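Local atomic coordinates of uncharacterized protein SP1917 (Streptococcus pneumoniae, PDB entry 3C9P), a protein that is of unknown function but belongs to the bacterial DUF2200 family and folds into a small, mainly helical protein. Residues 42-45 with 46-50; 92-95 with 96-100; 19-22 with 23-27. All coordinates share one frame; numbering follows the deposited sequence. Where two conformers were deposited one is given.

Contact 1: residues 42-45 with 46-50; sequences TGYE and VSDVL
Asp48 turns its carboxylate back over the start of its own helix, where OD2 accepts the backbone N-H of Glu45 at 3.1 Å from N. The N-H reaches OD2 from above the carboxylate plane, 39° out of it. CG of Asp48 is anti to its own carbonyl carbon (chi1 -70°), which sets the carboxylate beside the Glu45 side chain; the two acidic chains run alongside each other with their planes 75° apart. Glu45 then bends at its second torsion, and its OE1 takes a bond from a water that in turn accepts the N-H of Val46, 2.8 Å from Val46 N. This water ties the N-cap side chain to the first turn, where helix polarity would probably favour the two nearby negative charges. Tyr44 crosses Asp48 at about a right angle, its CD1 3.8 Å from Asp48 CB, while its own CB meets Val49 CG2 at 3.8 Å. Outside the contact, Tyr44 OH is hydrogen-bonded to Phe62 O and the Tyr44 ring stacks with that of Phe62. Just before it in the chain, Thr42 OG1 accepts from Tyr44 N, an ST turn at the end of helix 31-42. Asp48, third residue of its helix, thus supplies one half of the capping-box pattern; the Glu45 carboxylate turns to water instead.

Contact 2: residues 92-95 with 96-100; sequences LMQE and IRRLD. With EDO (1,2-ethanediol), chain B.
Gln94 lays its amide over one face of the Arg98 guanidinium, the two planes 25° apart and stacked, with Gln94 CD 3.6 Å from Arg98 NH2. This is an i to i+4 overlap on helix 91-107, near the centre of the chain, joined by an i to i+3 salt bridge from the next residue. Extended beyond CG, Gln94 stands out from the helix and gives its NE2 to Ile85 O, while a water bridges its OE1 to Arg98 NH2. Glu95 OE1 takes the other terminal nitrogen, Arg98 NH1, at 3.0 Å; OE1 lies within 4° of the guanidinium plane, whereas the nitrogen approaches from well above the carboxylate plane. The second oxygen of Glu95 pairs with Arg73, so one carboxylate probably offsets two neighbouring arginines. On another side of the helix, Met93, a selenomethionine, bends at chi2 and chi3 and brings SE over the centre of the Arg97 guanidinium, 3.9 Å from CZ. Arg97 NH2 is bonded to Ala3 O near the N terminus. The other terminal nitrogen of Arg97, NH1, forms a salt bridge with Asp100 OD2 at 2.9 Å, arriving nearly along the C-O axis, and a bound ethanediol places its C1 3.2 Å from NH1.

Contact 3: residues 19-22 with 23-27; sequences ALIA and KVERK
Ala19 O is gripped twice: Lys23 N donates to it at 3.1 Å, and a water gives it a second bond at 2.7 Å from the water oxygen. The same water accepts from Arg26 NH2, lying in the plane of the guanidinium, and so links residues seven apart along one side of the helix. Arg26 reaches it by bending at chi3 (-56°), which folds the guanidinium back over the helix: Ala22 O lies 3.7 Å from its plane, offset toward the rim, and NH1 comes within 3.5 Å of Ala22 CB. Lys23, extended beyond CG, crosses the Leu20 side chain, its methylenes passing close to Ala19 O; in one of its two conformers, Lys23 NZ ends 3.9 Å from Leu20 CD2. All this belongs to the last turns of the amphipathic helix 13-26, whose buried side carries Leu20, Ile21 and Val24. Val24 packs on Val103 and Leu106 of helix 91-107. Ile21 turns instead to Ala31 and His35 of helix 31-42. Glu25 runs alongside Ile21, the two side chains pointing the same way, with Ile21 CG2 3.9 Å from Glu25 CD. The backbone bond of the same two residues, Glu25 N to Ile21 O, is short, 2.8 Å, and nearly straight at 166°.

In the fold
Contact 3 comes first along the chain, in the closing turns of helix 13-26. Contact 1 follows at the junction of helices 31-42 and 46-52, where the chain leaves one helix and enters the next. Contact 2 lies within helix 91-107, nearest of the three to the centre of the molecule. They stand in series, neither nesting nor crossing, and each is local, closing no long loop. Contacts 2 and 3 meet directly where Leu20 packs on Leu99 and Asp100, with centres about 17 Å apart. Contact 1 touches neither, but Val49 reaches Phe13 and Tyr17 of helix 13-26, and Leu99 packs on Thr38 of helix 31-42, bringing these helices together.

Contact 1: residues 42-45 with 46-50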
loop_
_atom_site.group_PDB
_atom_site.type_symbol
_atom_site.label_atom_id
_atom_site.label_comp_id
_atom_site.label_asym_id
_atom_site.label_seq_id
_atom_site.Cartn_x
_atom_site.Cartn_y
_atom_site.Cartn_z
ATOM N N THR A 42 2.207 -3.696 6.164
ATOM C CA THR A 42 1.538 -3.221 7.368
ATOM C C THR A 42 1.548 -4.213 8.535
ATOM O O THR A 42 1.358 -3.812 9.674
ATOM C CB THR A 42 0.071 -2.897 7.051
ATOM O OG1 THR A 42 -0.550 -4.097 6.612
ATOM C CG2 THR A 42 -0.041 -1.819 5.941
ATOM N N GLY A 43 1.741 -5.500 8.265
ATOM C CA GLY A 43 1.621 -6.519 9.309
ATOM C C GLY A 43 0.202 -7.062 9.495
ATOM O O GLY A 43 0.005 -8.022 10.228
ATOM N N TYR A 44 -0.791 -6.446 8.852
ATOM C CA TYR A 44 -2.159 -7.000 8.811
ATOM C C TYR A 44 -2.127 -8.346 8.091
ATOM O O TYR A 44 -1.412 -8.478 7.089
ATOM C CB TYR A 44 -3.060 -6.102 7.977
ATOM C CG TYR A 44 -3.607 -4.874 8.667
ATOM C CD1 TYR A 44 -4.419 -4.972 9.794
ATOM C CD2 TYR A 44 -3.367 -3.608 8.131
ATOM C CE1 TYR A 44 -4.955 -3.801 10.403
ATOM C CE2 TYR A 44 -3.885 -2.463 8.715
ATOM C CZ TYR A 44 -4.670 -2.563 9.856
ATOM O OH TYR A 44 -5.201 -1.402 10.388
ATOM N N GLU A 45 -2.895 -9.317 8.594
ATOM C CA GLU A 45 -3.132 -10.588 7.887
ATOM C C GLU A 45 -4.000 -10.262 6.678
ATOM O O GLU A 45 -4.760 -9.313 6.721
ATOM C CB GLU A 45 -3.857 -11.607 8.775
ATOM C CG GLU A 45 -3.059 -12.114 9.993
ATOM C CD GLU A 45 -1.659 -12.643 9.647
ATOM O OE1 GLU A 45 -1.518 -13.404 8.665
ATOM O OE2 GLU A 45 -0.680 -12.285 10.360
ATOM N N VAL A 46 -3.852 -10.998 5.583
ATOM C CA VAL A 46 -4.718 -10.773 4.426
ATOM C C VAL A 46 -6.188 -10.795 4.855
ATOM O O VAL A 46 -6.983 -9.969 4.387
ATOM C CB VAL A 46 -4.450 -11.827 3.325
ATOM C CG1 VAL A 46 -5.582 -11.822 2.241
ATOM C CG2 VAL A 46 -3.080 -11.568 2.728
ATOM N N SER A 47 -6.542 -11.702 5.771
ATOM C CA SER A 47 -7.937 -11.803 6.207
ATOM C C SER A 47 -8.381 -10.536 6.940
ATOM O O SER A 47 -9.559 -10.175 6.864
ATOM C CB SER A 47 -8.201 -13.033 7.083
ATOM O OG SER A 47 -7.335 -13.033 8.220
ATOM N N ASP A 48 -7.441 -9.897 7.657
ATOM C CA ASP A 48 -7.671 -8.595 8.300
ATOM C C ASP A 48 -7.982 -7.520 7.261
ATOM O O ASP A 48 -8.928 -6.734 7.402
ATOM C CB ASP A 48 -6.425 -8.160 9.079
ATOM C CG ASP A 48 -6.174 -8.999 10.322
ATOM O OD1 ASP A 48 -7.126 -9.605 10.833
ATOM O OD2 ASP A 48 -5.008 -9.012 10.791
ATOM N N VAL A 49 -7.168 -7.471 6.218
ATOM C CA VAL A 49 -7.380 -6.487 5.143
ATOM C C VAL A 49 -8.779 -6.665 4.521
ATOM O O VAL A 49 -9.548 -5.695 4.386
ATOM C CB VAL A 49 -6.296 -6.606 4.069
ATOM C CG1 VAL A 49 -6.569 -5.635 2.902
ATOM C CG2 VAL A 49 -4.869 -6.373 4.687
ATOM N N LEU A 50 -9.129 -7.914 4.201
ATOM C CA LEU A 50 -10.431 -8.220 3.618
ATOM C C LEU A 50 -11.591 -7.908 4.561
ATOM O O LEU A 50 -12.641 -7.451 4.118
ATOM C CB LEU A 50 -10.477 -9.695 3.158
ATOM C CG LEU A 50 -9.527 -10.007 1.996
ATOM C CD1 LEU A 50 -9.703 -11.431 1.563
ATOM C CD2 LEU A 50 -9.730 -9.055 0.803
HETATM O O HOH W 1 -2.210 -13.195 5.922
#

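Contact 2: residues 92-95 with 96-100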
loop_
_atom_site.group_PDB
_atom_site.type_symbol
_atom_site.label_atom_id
_atom_site.label_comp_id
_atom_site.label_asym_id
_atom_site.label_seq_id
_atom_site.Cartn_x
_atom_site.Cartn_y
_atom_site.Cartn_z
ATOM N N LEU A 92 2.258 9.490 8.133
ATOM C CA LEU A 92 1.120 8.693 7.683
ATOM C C LEU A 92 1.081 8.680 6.161
ATOM O O LEU A 92 0.953 7.616 5.565
ATOM C CB LEU A 92 -0.202 9.206 8.258
ATOM C CG LEU A 92 -1.471 8.429 7.856
ATOM C CD1 LEU A 92 -1.386 6.960 8.272
ATOM C CD2 LEU A 92 -2.701 9.084 8.513
HETATM N N MSE A 93 1.185 9.855 5.536
HETATM C CA MSE A 93 1.243 9.924 4.079
HETATM C C MSE A 93 2.437 9.089 3.545
HETATM O O MSE A 93 2.367 8.502 2.467
HETATM C CB MSE A 93 1.353 11.369 3.607
HETATM C CG MSE A 93 1.205 11.569 2.074
HETATM SE SE MSE A 93 -0.531 10.882 1.403
HETATM C CE MSE A 93 -1.636 12.422 1.860
ATOM N N GLN A 94 3.546 9.073 4.280
ATOM C CA GLN A 94 4.715 8.346 3.804
ATOM C C GLN A 94 4.439 6.836 3.681
ATOM O O GLN A 94 4.823 6.241 2.679
ATOM C CB GLN A 94 5.953 8.681 4.644
ATOM C CG GLN A 94 7.235 8.107 4.122
ATOM C CD GLN A 94 8.441 8.502 4.971
ATOM O OE1 GLN A 94 8.500 8.218 6.168
ATOM N NE2 GLN A 94 9.410 9.145 4.348
ATOM N N GLU A 95 3.751 6.236 4.659
ATOM C CA GLU A 95 3.370 4.805 4.607
ATOM C C GLU A 95 2.374 4.551 3.475
ATOM O O GLU A 95 2.449 3.536 2.785
ATOM C CB GLU A 95 2.766 4.321 5.943
ATOM C CG GLU A 95 3.658 4.534 7.202
ATOM C CD GLU A 95 5.041 3.870 7.119
ATOM O OE1 GLU A 95 5.385 3.280 6.077
ATOM O OE2 GLU A 95 5.788 3.937 8.123
ATOM N N ILE A 96 1.440 5.482 3.299
ATOM C CA ILE A 96 0.431 5.386 2.240
ATOM C C ILE A 96 1.129 5.373 0.877
ATOM O O ILE A 96 0.788 4.569 0.002
ATOM C CB ILE A 96 -0.587 6.547 2.338
ATOM C CG1 ILE A 96 -1.555 6.281 3.511
ATOM C CG2 ILE A 96 -1.325 6.796 0.988
ATOM C CD1 ILE A 96 -2.551 7.462 3.871
ATOM N N ARG A 97 2.100 6.265 0.701
ATOM C CA ARG A 97 2.812 6.365 -0.570
ATOM C C ARG A 97 3.726 5.169 -0.782
ATOM O O ARG A 97 3.941 4.774 -1.917
ATOM C CB ARG A 97 3.588 7.677 -0.681
ATOM C CG ARG A 97 2.680 8.920 -0.799
ATOM C CD ARG A 97 1.855 8.851 -2.101
ATOM N NE ARG A 97 1.086 10.072 -2.322
ATOM C CZ ARG A 97 -0.239 10.128 -2.432
ATOM N NH1 ARG A 97 -0.974 9.039 -2.338
ATOM N NH2 ARG A 97 -0.829 11.293 -2.648
ATOM N N ARG A 98 4.239 4.575 0.294
ATOM C CA ARG A 98 5.006 3.321 0.131
ATOM C C ARG A 98 4.103 2.209 -0.407
ATOM O O ARG A 98 4.514 1.461 -1.312
ATOM C CB ARG A 98 5.678 2.886 1.437
ATOM C CG ARG A 98 6.846 3.748 1.842
ATOM C CD ARG A 98 7.341 3.384 3.230
ATOM N NE ARG A 98 8.542 4.160 3.547
ATOM C CZ ARG A 98 8.871 4.635 4.741
ATOM N NH1 ARG A 98 8.084 4.457 5.797
ATOM N NH2 ARG A 98 10.005 5.304 4.877
ATOM N N LEU A 99 2.872 2.113 0.096
ATOM C CA LEU A 99 1.920 1.157 -0.538
ATOM C C LEU A 99 1.652 1.468 -2.022
ATOM O O LEU A 99 1.619 0.558 -2.878
ATOM C CB LEU A 99 0.603 1.011 0.244
ATOM C CG LEU A 99 -0.359 -0.037 -0.361
ATOM C CD1 LEU A 99 0.263 -1.430 -0.378
ATOM C CD2 LEU A 99 -1.708 -0.040 0.368
ATOM N N ASP A 100 1.486 2.749 -2.340
ATOM C CA ASP A 100 1.267 3.137 -3.741
ATOM C C ASP A 100 2.408 2.671 -4.631
ATOM O O ASP A 100 2.163 2.267 -5.780
ATOM C CB ASP A 100 1.089 4.635 -3.916
ATOM C CG ASP A 100 -0.251 5.152 -3.363
ATOM O OD1 ASP A 100 -1.302 4.485 -3.482
ATOM O OD2 ASP A 100 -0.249 6.265 -2.822
HETATM C C1 EDO B . -3.384 6.991 -2.484
HETATM O O1 EDO B . -3.452 7.182 -3.897
HETATM C C2 EDO B . -4.356 5.888 -2.111
HETATM O O2 EDO B . -4.658 5.128 -3.281
HETATM O O HOH W 2 10.981 6.834 6.970
#

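Contact 3: residues 19-22 with 23-27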
loop_
_atom_site.group_PDB
_atom_site.type_symbol
_atom_site.label_atom_id
_atom_site.label_comp_id
_atom_site.label_asym_id
_atom_site.label_seq_id
_atom_site.Cartn_x
_atom_site.Cartn_y
_atom_site.Cartn_z
ATOM N N ALA A 19 -10.114 0.767 -5.405
ATOM C CA ALA A 19 -9.525 1.496 -6.539
ATOM C C ALA A 19 -8.080 1.082 -6.835
ATOM O O ALA A 19 -7.688 1.050 -8.001
ATOM C CB ALA A 19 -9.620 3.021 -6.304
ATOM N N LEU A 20 -7.279 0.795 -5.797
ATOM C CA LEU A 20 -5.918 0.240 -5.991
ATOM C C LEU A 20 -5.982 -1.078 -6.766
ATOM O O LEU A 20 -5.267 -1.290 -7.755
ATOM C CB LEU A 20 -5.217 -0.045 -4.645
ATOM C CG LEU A 20 -4.678 1.021 -3.691
ATOM C CD1 LEU A 20 -4.028 0.327 -2.508
ATOM C CD2 LEU A 20 -3.694 1.961 -4.370
ATOM N N ILE A 21 -6.862 -1.961 -6.308
ATOM C CA ILE A 21 -7.094 -3.245 -6.978
ATOM C C ILE A 21 -7.524 -3.058 -8.432
ATOM O O ILE A 21 -7.023 -3.742 -9.327
ATOM C CB ILE A 21 -8.113 -4.103 -6.198
ATOM C CG1 ILE A 21 -7.454 -4.608 -4.904
ATOM C CG2 ILE A 21 -8.603 -5.303 -7.061
ATOM C CD1 ILE A 21 -8.397 -5.077 -3.882
ATOM N N ALA A 22 -8.432 -2.122 -8.672
ATOM C CA ALA A 22 -8.905 -1.882 -10.034
ATOM C C ALA A 22 -7.758 -1.471 -10.960
ATOM O O ALA A 22 -7.730 -1.912 -12.090
ATOM C CB ALA A 22 -10.011 -0.844 -10.052
ATOM N N LYS A 23 -6.851 -0.607 -10.474
ATOM C CA LYS A 23 -5.655 -0.203 -11.220
ATOM C C LYS A 23 -4.845 -1.425 -11.622
ATOM O O LYS A 23 -4.429 -1.559 -12.778
ATOM C CB LYS A 23 -4.775 0.718 -10.357
ATOM C CG LYS A 23 -5.364 2.092 -10.115
ATOM C CD LYS A 23 -4.869 2.703 -8.814
ATOM C CE LYS A 23 -5.676 3.951 -8.450
ATOM N NZ LYS A 23 -5.582 4.241 -6.985
ATOM N N VAL A 24 -4.613 -2.322 -10.660
ATOM C CA VAL A 24 -3.816 -3.508 -10.949
ATOM C C VAL A 24 -4.541 -4.460 -11.906
ATOM O O VAL A 24 -3.940 -4.990 -12.849
ATOM C CB VAL A 24 -3.392 -4.219 -9.649
ATOM C CG1 VAL A 24 -2.699 -5.545 -9.954
ATOM C CG2 VAL A 24 -2.462 -3.299 -8.847
ATOM N N GLU A 25 -5.834 -4.666 -11.695
ATOM C CA GLU A 25 -6.585 -5.566 -12.589
ATOM C C GLU A 25 -6.670 -5.039 -14.000
ATOM O O GLU A 25 -6.603 -5.826 -14.953
ATOM C CB GLU A 25 -7.968 -5.876 -12.023
ATOM C CG GLU A 25 -7.865 -6.781 -10.778
ATOM C CD GLU A 25 -9.218 -7.356 -10.353
ATOM O OE1 GLU A 25 -10.254 -6.825 -10.776
ATOM O OE2 GLU A 25 -9.244 -8.353 -9.610
ATOM N N ARG A 26 -6.819 -3.718 -14.150
ATOM C CA ARG A 26 -6.835 -3.074 -15.481
ATOM C C ARG A 26 -5.552 -3.320 -16.272
ATOM O O ARG A 26 -5.544 -3.282 -17.525
ATOM C CB ARG A 26 -7.098 -1.556 -15.347
ATOM C CG ARG A 26 -8.601 -1.240 -15.138
ATOM C CD ARG A 26 -8.936 0.232 -15.391
ATOM N NE ARG A 26 -8.127 1.116 -14.545
ATOM C CZ ARG A 26 -8.510 1.570 -13.352
ATOM N NH1 ARG A 26 -9.704 1.240 -12.857
ATOM N NH2 ARG A 26 -7.699 2.367 -12.660
ATOM N N LYS A 27 -4.473 -3.578 -15.544
ATOM C CA LYS A 27 -3.178 -3.885 -16.170
ATOM C C LYS A 27 -2.830 -5.366 -16.140
ATOM O O LYS A 27 -1.656 -5.737 -16.299
ATOM C CB LYS A 27 -2.059 -3.053 -15.535
ATOM C CG LYS A 27 -2.298 -1.544 -15.597
ATOM C CD LYS A 27 -2.537 -1.112 -17.043
ATOM C CE LYS A 27 -2.711 0.397 -17.175
ATOM N NZ LYS A 27 -3.003 0.729 -18.636
HETATM O O HOH W 3 -8.598 2.824 -9.874
#